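PDB 2ZYK: solute-binding protein from Thermoactinomyces vulgaris, which probably binds cyclodextrins and related maltose-type sugars outside the cell membrane and delivers them for carbohydrate uptake. Local coordinates for residues Lys126-Val131 with Ile319-Glu324; Trp80-Leu85 with Val348-Ile353; Ala132-Lys137 with Val262-Leu267. All coordinates share one frame; numbering follows the deposited sequence.

Interaction 1 (Lys126-Val131 with Ile319-Glu324). With GLC (alpha-D-glucopyranose), chain E.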
loop_
_atom_site.group_PDB
_atom_site.type_symbol
_atom_site.label_atom_id
_atom_site.label_comp_id
_atom_site.label_asym_id
_atom_site.label_seq_id
_atom_site.Cartn_x
_atom_site.Cartn_y
_atom_site.Cartn_z
ATOM N N LYS A 126 -8.797 0.539 7.898
ATOM C CA LYS A 126 -8.523 1.950 8.184
ATOM C C LYS A 126 -8.420 2.766 6.911
ATOM O O LYS A 126 -8.681 3.975 6.914
ATOM C CB LYS A 126 -7.197 2.103 8.905
ATOM C CG LYS A 126 -7.126 1.518 10.278
ATOM C CD LYS A 126 -5.980 2.160 11.026
ATOM C CE LYS A 126 -4.798 1.257 11.124
ATOM N NZ LYS A 126 -3.684 1.998 11.773
ATOM N N ALA A 127 -8.014 2.105 5.832
ATOM C CA ALA A 127 -7.632 2.773 4.601
ATOM C C ALA A 127 -7.725 1.832 3.410
ATOM O O ALA A 127 -7.255 0.698 3.462
ATOM C CB ALA A 127 -6.200 3.314 4.722
ATOM N N ILE A 128 -8.362 2.308 2.352
ATOM C CA ILE A 128 -8.347 1.663 1.049
ATOM C C ILE A 128 -7.474 2.572 0.178
ATOM O O ILE A 128 -7.594 3.812 0.232
ATOM C CB ILE A 128 -9.786 1.545 0.481
ATOM C CG1 ILE A 128 -9.805 0.873 -0.894
ATOM C CG2 ILE A 128 -10.494 2.924 0.460
ATOM C CD1 ILE A 128 -10.033 -0.582 -0.836
ATOM N N GLU A 129 -6.575 1.984 -0.605
ATOM C CA GLU A 129 -5.563 2.798 -1.257
ATOM C C GLU A 129 -5.077 2.269 -2.590
ATOM O O GLU A 129 -4.983 1.066 -2.814
ATOM C CB GLU A 129 -4.380 3.025 -0.316
ATOM C CG GLU A 129 -3.392 1.892 -0.318
ATOM C CD GLU A 129 -2.376 1.981 0.784
ATOM O OE1 GLU A 129 -2.363 2.967 1.567
ATOM O OE2 GLU A 129 -1.580 1.036 0.861
ATOM N N SER A 130 -4.755 3.202 -3.469
ATOM C CA SER A 130 -4.119 2.889 -4.723
ATOM C C SER A 130 -3.269 4.088 -5.083
ATOM O O SER A 130 -3.571 5.223 -4.663
ATOM C CB SER A 130 -5.160 2.626 -5.809
ATOM O OG SER A 130 -4.593 2.770 -7.099
ATOM N N VAL A 131 -2.196 3.830 -5.830
ATOM C CA VAL A 131 -1.381 4.899 -6.389
ATOM C C VAL A 131 -2.192 5.588 -7.482
ATOM O O VAL A 131 -3.052 4.968 -8.109
ATOM C CB VAL A 131 -0.021 4.382 -6.949
ATOM C CG1 VAL A 131 0.882 3.871 -5.814
ATOM C CG2 VAL A 131 -0.220 3.306 -8.005
ATOM N N ILE A 319 -7.959 7.392 2.774
ATOM C CA ILE A 319 -9.356 7.129 2.423
ATOM C C ILE A 319 -9.929 5.950 3.226
ATOM O O ILE A 319 -9.512 4.809 3.024
ATOM C CB ILE A 319 -9.503 6.821 0.900
ATOM C CG1 ILE A 319 -8.636 7.752 0.038
ATOM C CG2 ILE A 319 -10.971 6.846 0.460
ATOM C CD1 ILE A 319 -8.809 9.253 0.308
ATOM N N PRO A 320 -10.901 6.219 4.122
ATOM C CA PRO A 320 -11.441 5.144 4.950
ATOM C C PRO A 320 -12.448 4.310 4.169
ATOM O O PRO A 320 -13.310 4.865 3.489
ATOM C CB PRO A 320 -12.126 5.888 6.106
ATOM C CG PRO A 320 -12.466 7.221 5.573
ATOM C CD PRO A 320 -11.562 7.512 4.390
ATOM N N PRO A 321 -12.333 2.979 4.239
ATOM C CA PRO A 321 -13.255 2.171 3.469
ATOM C C PRO A 321 -14.517 1.898 4.294
ATOM O O PRO A 321 -14.935 0.748 4.465
ATOM C CB PRO A 321 -12.446 0.893 3.188
ATOM C CG PRO A 321 -11.238 0.968 4.056
ATOM C CD PRO A 321 -11.386 2.134 4.976
ATOM N N GLN A 322 -15.093 2.978 4.811
ATOM C CA GLN A 322 -16.304 2.942 5.605
ATOM C C GLN A 322 -17.437 3.409 4.695
ATOM O O GLN A 322 -17.372 4.506 4.131
ATOM C CB GLN A 322 -16.139 3.860 6.822
ATOM C CG GLN A 322 -16.876 3.405 8.090
ATOM C CD GLN A 322 -18.252 4.046 8.269
ATOM O OE1 GLN A 322 -18.833 3.982 9.351
ATOM N NE2 GLN A 322 -18.773 4.665 7.214
ATOM N N LYS A 323 -18.459 2.563 4.546
ATOM C CA LYS A 323 -19.549 2.774 3.573
ATOM C C LYS A 323 -20.256 4.139 3.646
ATOM O O LYS A 323 -20.379 4.824 2.624
ATOM C CB LYS A 323 -20.572 1.629 3.644
ATOM C CG LYS A 323 -20.199 0.412 2.809
ATOM C CD LYS A 323 -21.169 -0.745 2.998
ATOM C CE LYS A 323 -20.999 -1.758 1.877
ATOM N NZ LYS A 323 -21.675 -3.068 2.121
ATOM N N GLU A 324 -20.712 4.531 4.836
ATOM C CA GLU A 324 -21.372 5.834 5.020
ATOM C C GLU A 324 -20.459 7.043 4.730
ATOM O O GLU A 324 -20.914 8.045 4.184
ATOM C CB GLU A 324 -22.006 5.947 6.416
ATOM C CG GLU A 324 -23.492 5.588 6.466
ATOM C CD GLU A 324 -24.222 6.278 7.619
ATOM O OE1 GLU A 324 -24.025 5.879 8.791
ATOM O OE2 GLU A 324 -24.996 7.226 7.351
HETATM C C1 GLC E . 2.849 2.174 0.456
HETATM C C2 GLC E . 1.758 1.130 0.618
HETATM C C3 GLC E . 2.355 -0.262 0.813
HETATM C C4 GLC E . 3.409 -0.597 -0.249
HETATM C C5 GLC E . 4.442 0.525 -0.305
HETATM C C6 GLC E . 5.488 0.348 -1.393
HETATM O O2 GLC E . 0.994 1.469 1.761
HETATM O O3 GLC E . 1.318 -1.227 0.768
HETATM O O4 GLC E . 4.070 -1.816 0.134
HETATM O O5 GLC E . 3.796 1.786 -0.539
HETATM O O6 GLC E . 6.702 0.989 -1.032
HETATM O O HOH W 1 -6.165 5.894 1.337
#
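Ile128 donates its backbone N-H to the carbonyl of Ile319, the one direct hydrogen bond between Lys126-Val131 and Ile319-Glu324. Its N lies 2.8 Å from Ile319 O, the angle at the hydrogen is 164°, and the donor sits almost on the extension of the C=O bond. Ala127 sends a CA-H...O contact to the same oxygen, with Ala127 CA 3.2 Å from Ile319 O, so two consecutive strand residues converge on one acceptor. A water completes the pairing: it donates to Ile128 O (2.8 Å) and accepts from Ile319 N (2.7 Å).

The Pro321 ring packs tightly along the backbone of Lys126-Ile128. Its CD is 3.5 Å from Ala127 N and its CG 3.6 Å from Ile128 N. Ile128 CB and CG2 lie alongside Pro321 CB, the two side chains running in opposite senses. With CG1 of Ile128 anti to the backbone N (chi1 180°), CG2 is the branch that meets Ile319, 4.0 Å from CG2 of that residue.

Two irregularities shape the contact. Lys126 and Ala127 together face Lys282, a classic beta bulge in strand 120-129, and Pro321 centres an inverse gamma turn.

Lys126 turns from the contact but stays buried, its NZ forming a salt bridge with Glu25 and its end a cation-pi contact with Trp284. Glu129, also buried, serves the sugar: its OE2 accepts a hydrogen bond from O2 of the glucose of chain E at 2.8 Å. The loose side lies beyond Gln322, the N-cap residue, where Lys323 and Glu324 are exposed and clear of 126-131, with Lys323 NZ salt-bridged to Asp109.

Interaction 2 (Trp80-Leu85 with Val348-Ile353). With GLC (alpha-D-glucopyranose), chain B; GLC (alpha-D-glucopyranose), chain C.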
loop_
_atom_site.group_PDB
_atom_site.type_symbol
_atom_site.label_atom_id
_atom_site.label_comp_id
_atom_site.label_asym_id
_atom_site.label_seq_id
_atom_site.Cartn_x
_atom_site.Cartn_y
_atom_site.Cartn_z
ATOM N N TRP A 80 -0.567 -3.363 9.293
ATOM C CA TRP A 80 0.269 -3.388 8.094
ATOM C C TRP A 80 -0.645 -3.702 6.909
ATOM O O TRP A 80 -1.798 -4.078 7.114
ATOM C CB TRP A 80 1.439 -4.387 8.216
ATOM C CG TRP A 80 1.059 -5.775 8.649
ATOM C CD1 TRP A 80 0.458 -6.734 7.890
ATOM C CD2 TRP A 80 1.280 -6.364 9.929
ATOM N NE1 TRP A 80 0.282 -7.884 8.621
ATOM C CE2 TRP A 80 0.779 -7.680 9.879
ATOM C CE3 TRP A 80 1.852 -5.905 11.120
ATOM C CZ2 TRP A 80 0.826 -8.542 10.976
ATOM C CZ3 TRP A 80 1.898 -6.761 12.204
ATOM C CH2 TRP A 80 1.390 -8.066 12.123
ATOM N N PRO A 81 -0.157 -3.510 5.670
ATOM C CA PRO A 81 -0.948 -3.805 4.478
ATOM C C PRO A 81 -1.402 -5.271 4.360
ATOM O O PRO A 81 -0.654 -6.193 4.712
ATOM C CB PRO A 81 -0.003 -3.430 3.329
ATOM C CG PRO A 81 0.954 -2.468 3.916
ATOM C CD PRO A 81 1.159 -2.945 5.318
ATOM N N HIS A 82 -2.628 -5.460 3.858
ATOM C CA HIS A 82 -3.287 -6.772 3.800
ATOM C C HIS A 82 -2.439 -7.752 2.996
ATOM O O HIS A 82 -2.629 -8.970 3.033
ATOM C CB HIS A 82 -4.674 -6.635 3.177
ATOM C CG HIS A 82 -4.648 -6.371 1.704
ATOM N ND1 HIS A 82 -4.734 -7.378 0.765
ATOM C CD2 HIS A 82 -4.559 -5.214 1.008
ATOM C CE1 HIS A 82 -4.700 -6.849 -0.444
ATOM N NE2 HIS A 82 -4.592 -5.538 -0.324
ATOM N N ASP A 83 -1.520 -7.157 2.255
ATOM C CA ASP A 83 -0.451 -7.813 1.530
ATOM C C ASP A 83 0.093 -9.041 2.267
ATOM O O ASP A 83 0.192 -10.135 1.708
ATOM C CB ASP A 83 0.660 -6.764 1.355
ATOM C CG ASP A 83 1.928 -7.348 0.840
ATOM O OD1 ASP A 83 1.842 -8.149 -0.101
ATOM O OD2 ASP A 83 3.010 -7.005 1.363
ATOM N N ARG A 84 0.428 -8.839 3.534
ATOM C CA ARG A 84 1.142 -9.840 4.312
ATOM C C ARG A 84 0.270 -10.639 5.290
ATOM O O ARG A 84 0.785 -11.326 6.170
ATOM C CB ARG A 84 2.340 -9.187 5.003
ATOM C CG ARG A 84 3.549 -9.123 4.087
ATOM C CD ARG A 84 4.507 -7.995 4.410
ATOM N NE ARG A 84 5.309 -8.218 5.616
ATOM C CZ ARG A 84 6.259 -9.138 5.742
ATOM N NH1 ARG A 84 6.531 -9.965 4.745
ATOM N NH2 ARG A 84 6.930 -9.235 6.879
ATOM N N LEU A 85 -1.050 -10.549 5.125
ATOM C CA LEU A 85 -1.969 -11.363 5.910
ATOM C C LEU A 85 -2.018 -12.737 5.266
ATOM O O LEU A 85 -2.112 -12.854 4.043
ATOM C CB LEU A 85 -3.369 -10.754 5.925
ATOM C CG LEU A 85 -4.403 -11.595 6.678
ATOM C CD1 LEU A 85 -4.352 -11.305 8.180
ATOM C CD2 LEU A 85 -5.804 -11.377 6.111
ATOM N N VAL A 348 -6.712 -4.289 -8.830
ATOM C CA VAL A 348 -6.853 -5.606 -8.211
ATOM C C VAL A 348 -6.217 -5.606 -6.823
ATOM O O VAL A 348 -5.135 -5.046 -6.632
ATOM C CB VAL A 348 -6.280 -6.785 -9.072
ATOM C CG1 VAL A 348 -7.029 -6.911 -10.391
ATOM C CG2 VAL A 348 -4.779 -6.657 -9.300
ATOM N N PRO A 349 -6.892 -6.218 -5.842
ATOM C CA PRO A 349 -6.277 -6.321 -4.528
ATOM C C PRO A 349 -4.983 -7.130 -4.589
ATOM O O PRO A 349 -4.928 -8.154 -5.265
ATOM C CB PRO A 349 -7.334 -7.064 -3.706
ATOM C CG PRO A 349 -8.164 -7.784 -4.720
ATOM C CD PRO A 349 -8.224 -6.839 -5.873
ATOM N N MET A 350 -3.947 -6.645 -3.914
ATOM C CA MET A 350 -2.720 -7.400 -3.732
ATOM C C MET A 350 -3.027 -8.813 -3.235
ATOM O O MET A 350 -3.887 -8.987 -2.361
ATOM C CB MET A 350 -1.823 -6.704 -2.710
ATOM C CG MET A 350 -1.013 -5.558 -3.261
ATOM S SD MET A 350 0.141 -4.877 -2.073
ATOM C CE MET A 350 -0.955 -4.191 -0.827
ATOM N N PRO A 351 -2.336 -9.826 -3.789
ATOM C CA PRO A 351 -2.566 -11.182 -3.308
ATOM C C PRO A 351 -2.191 -11.285 -1.835
ATOM O O PRO A 351 -1.278 -10.604 -1.386
ATOM C CB PRO A 351 -1.624 -12.030 -4.173
ATOM C CG PRO A 351 -1.336 -11.182 -5.380
ATOM C CD PRO A 351 -1.319 -9.786 -4.855
ATOM N N SER A 352 -2.907 -12.118 -1.092
ATOM C CA SER A 352 -2.732 -12.218 0.359
ATOM C C SER A 352 -2.345 -13.638 0.787
ATOM O O SER A 352 -2.347 -13.957 1.965
ATOM C CB SER A 352 -4.016 -11.775 1.071
ATOM O OG SER A 352 -5.141 -12.524 0.621
ATOM N N ILE A 353 -2.015 -14.492 -0.169
ATOM C CA ILE A 353 -1.577 -15.846 0.167
ATOM C C ILE A 353 -0.203 -15.791 0.842
ATOM O O ILE A 353 0.529 -14.820 0.654
ATOM C CB ILE A 353 -1.567 -16.777 -1.059
ATOM C CG1 ILE A 353 -0.646 -16.221 -2.160
ATOM C CG2 ILE A 353 -2.999 -16.993 -1.536
ATOM C CD1 ILE A 353 -0.312 -17.204 -3.277
HETATM C C1 GLC B . 3.912 -2.910 -0.711
HETATM C C2 GLC B . 3.442 -4.113 0.097
HETATM C C3 GLC B . 4.512 -4.480 1.142
HETATM C C4 GLC B . 5.888 -4.641 0.492
HETATM C C5 GLC B . 6.222 -3.483 -0.448
HETATM C C6 GLC B . 7.445 -3.783 -1.301
HETATM O O2 GLC B . 2.218 -3.799 0.739
HETATM O O3 GLC B . 4.166 -5.703 1.783
HETATM O O4 GLC B . 6.885 -4.706 1.520
HETATM O O5 GLC B . 5.126 -3.241 -1.352
HETATM O O6 GLC B . 7.818 -2.653 -2.074
HETATM C C1 GLC C . 7.444 -5.971 1.693
HETATM C C2 GLC C . 7.562 -6.272 3.181
HETATM C C3 GLC C . 8.641 -5.411 3.814
HETATM C C4 GLC C . 9.973 -5.520 3.066
HETATM C C5 GLC C . 9.751 -5.240 1.572
HETATM C C6 GLC C . 11.001 -5.469 0.725
HETATM O O2 GLC C . 6.325 -5.966 3.801
HETATM O O3 GLC C . 8.810 -5.782 5.176
HETATM O O4 GLC C . 10.866 -4.530 3.594
HETATM O O5 GLC C . 8.706 -6.095 1.047
HETATM O O6 GLC C . 11.271 -6.855 0.544
HETATM O O HOH W 2 0.827 -13.263 2.638
#
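His82 turns the edge of its imidazole to Met350: CE1 is 3.0 Å from Met350 O, which lies near the ring plane, and 3.7 Å from Met350 CB. The two side chains cross obliquely. The ring's rotation is fixed from outside the pair, since NE2 is hydrogen-bonded to Ile279 O. Met350 bends at its last torsion (chi3 -65°), which carries CE toward Pro81 and Asp83, 3.7 Å from Asp83 CB. The same methyl lies 3.6 Å from O2 of the chain B glucose, so this thioether lines the sugar site. Ser352 CB lies 3.7 Å from His82 O and, farther off, near the plane at the imidazole edge. The Asp83 carboxylate also faces that glucose, but OD2 is modelled too near O3 for the detail to be trusted.

The chain C glucose lies over one face of the Arg84 guanidinium, offset toward its rim; a glycine here would probably leave that side of the sugar uncovered and the glucose ring freer to shift.

Strand 278-287 joins the two segments, pairing antiparallel with 77-81 and parallel with 348-349. Phe278 of that strand packs on Met350 and Pro351, while Tyr175 of helix 174-181 also touches Met350.

Interaction 3 (Ala132-Lys137 with Val262-Leu267)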
loop_
_atom_site.group_PDB
_atom_site.type_symbol
_atom_site.label_atom_id
_atom_site.label_comp_id
_atom_site.label_asym_id
_atom_site.label_seq_id
_atom_site.Cartn_x
_atom_site.Cartn_y
_atom_site.Cartn_z
ATOM N N ALA A 132 -1.940 6.876 -7.681
ATOM C CA ALA A 132 -2.542 7.623 -8.790
ATOM C C ALA A 132 -1.559 8.672 -9.304
ATOM O O ALA A 132 -0.450 8.785 -8.784
ATOM C CB ALA A 132 -3.865 8.270 -8.360
ATOM N N LEU A 133 -1.963 9.424 -10.329
ATOM C CA LEU A 133 -1.137 10.516 -10.846
ATOM C C LEU A 133 -1.359 11.805 -10.054
ATOM O O LEU A 133 -2.377 12.475 -10.212
ATOM C CB LEU A 133 -1.406 10.742 -12.337
ATOM C CG LEU A 133 -0.388 11.642 -13.045
ATOM C CD1 LEU A 133 0.823 10.838 -13.493
ATOM C CD2 LEU A 133 -1.030 12.354 -14.226
ATOM N N ILE A 134 -0.395 12.135 -9.200
ATOM C CA ILE A 134 -0.438 13.352 -8.383
ATOM C C ILE A 134 0.484 14.418 -8.980
ATOM O O ILE A 134 1.679 14.177 -9.168
ATOM C CB ILE A 134 -0.040 13.062 -6.905
ATOM C CG1 ILE A 134 -0.892 11.935 -6.325
ATOM C CG2 ILE A 134 -0.162 14.326 -6.022
ATOM C CD1 ILE A 134 -0.274 11.309 -5.091
ATOM N N TYR A 135 -0.068 15.594 -9.264
ATOM C CA TYR A 135 0.676 16.630 -9.977
ATOM C C TYR A 135 0.668 17.990 -9.296
ATOM O O TYR A 135 -0.315 18.388 -8.675
ATOM C CB TYR A 135 0.212 16.750 -11.443
ATOM C CG TYR A 135 -1.251 17.106 -11.620
ATOM C CD1 TYR A 135 -1.637 18.420 -11.867
ATOM C CD2 TYR A 135 -2.247 16.129 -11.533
ATOM C CE1 TYR A 135 -2.977 18.769 -12.018
ATOM C CE2 TYR A 135 -3.592 16.461 -11.671
ATOM C CZ TYR A 135 -3.948 17.791 -11.920
ATOM O OH TYR A 135 -5.269 18.146 -12.074
ATOM N N ASN A 136 1.793 18.686 -9.436
ATOM C CA ASN A 136 1.961 20.075 -9.027
ATOM C C ASN A 136 1.257 21.023 -10.012
ATOM O O ASN A 136 1.741 21.238 -11.122
ATOM C CB ASN A 136 3.459 20.385 -8.969
ATOM C CG ASN A 136 3.756 21.705 -8.304
ATOM O OD1 ASN A 136 3.021 22.675 -8.476
ATOM N ND2 ASN A 136 4.845 21.753 -7.537
ATOM N N LYS A 137 0.123 21.591 -9.601
ATOM C CA LYS A 137 -0.741 22.362 -10.511
ATOM C C LYS A 137 -0.074 23.546 -11.227
ATOM O O LYS A 137 -0.525 23.955 -12.302
ATOM C CB LYS A 137 -2.027 22.818 -9.809
ATOM C CG LYS A 137 -3.179 21.816 -9.875
ATOM C CD LYS A 137 -4.209 22.128 -8.789
ATOM C CE LYS A 137 -5.624 21.719 -9.184
ATOM N NZ LYS A 137 -6.672 22.384 -8.327
ATOM N N VAL A 262 -1.673 20.513 -5.153
ATOM C CA VAL A 262 -1.797 19.145 -5.679
ATOM C C VAL A 262 -3.089 18.928 -6.437
ATOM O O VAL A 262 -4.158 19.341 -5.992
ATOM C CB VAL A 262 -1.651 18.045 -4.577
ATOM C CG1 VAL A 262 -0.350 18.223 -3.816
ATOM C CG2 VAL A 262 -2.831 18.056 -3.615
ATOM N N GLY A 263 -2.970 18.290 -7.591
ATOM C CA GLY A 263 -4.114 17.767 -8.306
ATOM C C GLY A 263 -3.940 16.261 -8.314
ATOM O O GLY A 263 -2.805 15.768 -8.315
ATOM N N VAL A 264 -5.047 15.521 -8.297
ATOM C CA VAL A 264 -4.974 14.065 -8.332
ATOM C C VAL A 264 -5.825 13.535 -9.465
ATOM O O VAL A 264 -7.057 13.693 -9.452
ATOM C CB VAL A 264 -5.451 13.409 -7.011
ATOM C CG1 VAL A 264 -5.374 11.897 -7.127
ATOM C CG2 VAL A 264 -4.634 13.907 -5.806
ATOM N N ALA A 265 -5.174 12.905 -10.438
ATOM C CA ALA A 265 -5.889 12.253 -11.523
ATOM C C ALA A 265 -5.662 10.743 -11.509
ATOM O O ALA A 265 -4.653 10.272 -10.975
ATOM C CB ALA A 265 -5.472 12.841 -12.861
ATOM N N PRO A 266 -6.605 9.975 -12.088
ATOM C CA PRO A 266 -6.301 8.562 -12.344
ATOM C C PRO A 266 -5.097 8.429 -13.260
ATOM O O PRO A 266 -4.758 9.371 -13.984
ATOM C CB PRO A 266 -7.570 8.027 -13.042
ATOM C CG PRO A 266 -8.374 9.223 -13.418
ATOM C CD PRO A 266 -7.978 10.336 -12.489
ATOM N N LEU A 267 -4.441 7.280 -13.209
ATOM C CA LEU A 267 -3.335 7.016 -14.117
ATOM C C LEU A 267 -3.850 7.072 -15.551
ATOM O O LEU A 267 -4.893 6.482 -15.849
ATOM C CB LEU A 267 -2.706 5.651 -13.819
ATOM C CG LEU A 267 -1.328 5.562 -13.157
ATOM C CD1 LEU A 267 -1.087 6.595 -12.068
ATOM C CD2 LEU A 267 -1.081 4.154 -12.648
#
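Tyr135 sets its CG between the backbone N and the carbonyl carbon (chi1 60°), and this torsion swings the ring across onto the neighbouring strand, over Gly263. The result is a CH-pi contact: Gly263 CA stands over the face, 3.8 Å from the centroid of the Tyr135 ring and offset toward its rim. Because Gly263 has no side chain, the phenol can lie against bare backbone; CD2 of Tyr135 comes within 3.3 Å of Gly263 O. The backbone N of Ala265 is at the edge of the same ring, near its plane, and Ala265 CB lies close to CE2.

The backbones pair as antiparallel strands, their short axes at 155°. Leu133 with Ala265 and Tyr135 with Gly263 are hydrogen-bonded pairs, while Ile134 with Val264 and Asn136 with Val262 are non-hydrogen-bonded pairs. Tyr135 N reaches Gly263 O at 2.9 Å, and Gly263 N returns to Tyr135 O, also at 2.9 Å. Ala265 N is 2.8 Å from Leu133 O. The bond from Leu133 N to Ala265 O is of similar length, 2.9 Å, but more bent, 136° at the hydrogen. At this end Leu267 folds back, its CD1 3.4 Å from Leu133 N.

On the face that carries Ile134, Val262 and Val264, the side-chain contacts across the strands are mainly apolar. Ile134 CG1 is 4.3 Å from Val264 CG2, and its CG2 branch points to Val262. At the strand's start Ala132 CB sits against Ala265 O and also touches CG1 of Val264.

Strand 132-136 lies between 242-247 and 262-265 in a four-stranded mixed sheet, with 262-265 at one edge. Phe340 of helix 335-344 covers Ala132, Ile134 and Val264, and Tyr255 of helix 252-257 covers Ile134 and Val262. On the other face, Met140 and Val143 pack on Tyr135.

Overall arrangement
Followed from the N terminus, the chain reaches 80-85 first, and interaction 2 closes the widest loop when 348-353 returns after 262 intervening residues. Inside it, interaction 1 joins 126-131 to 319-324, and inside that again interaction 3 pairs 132-137 with 262-267; the three nest and none cross. Interactions 1 and 2 both reach the mixed sheet that contains strand 278-287, their nearest atoms about 5 Å apart. Interaction 3 belongs to the separate four-stranded sheet. Residues 126-137 pass directly from one sheet to the other, consistent with a linker between the two lobes of a periplasmic-type binding protein, whose bound glucoses contact interactions 1 and 2.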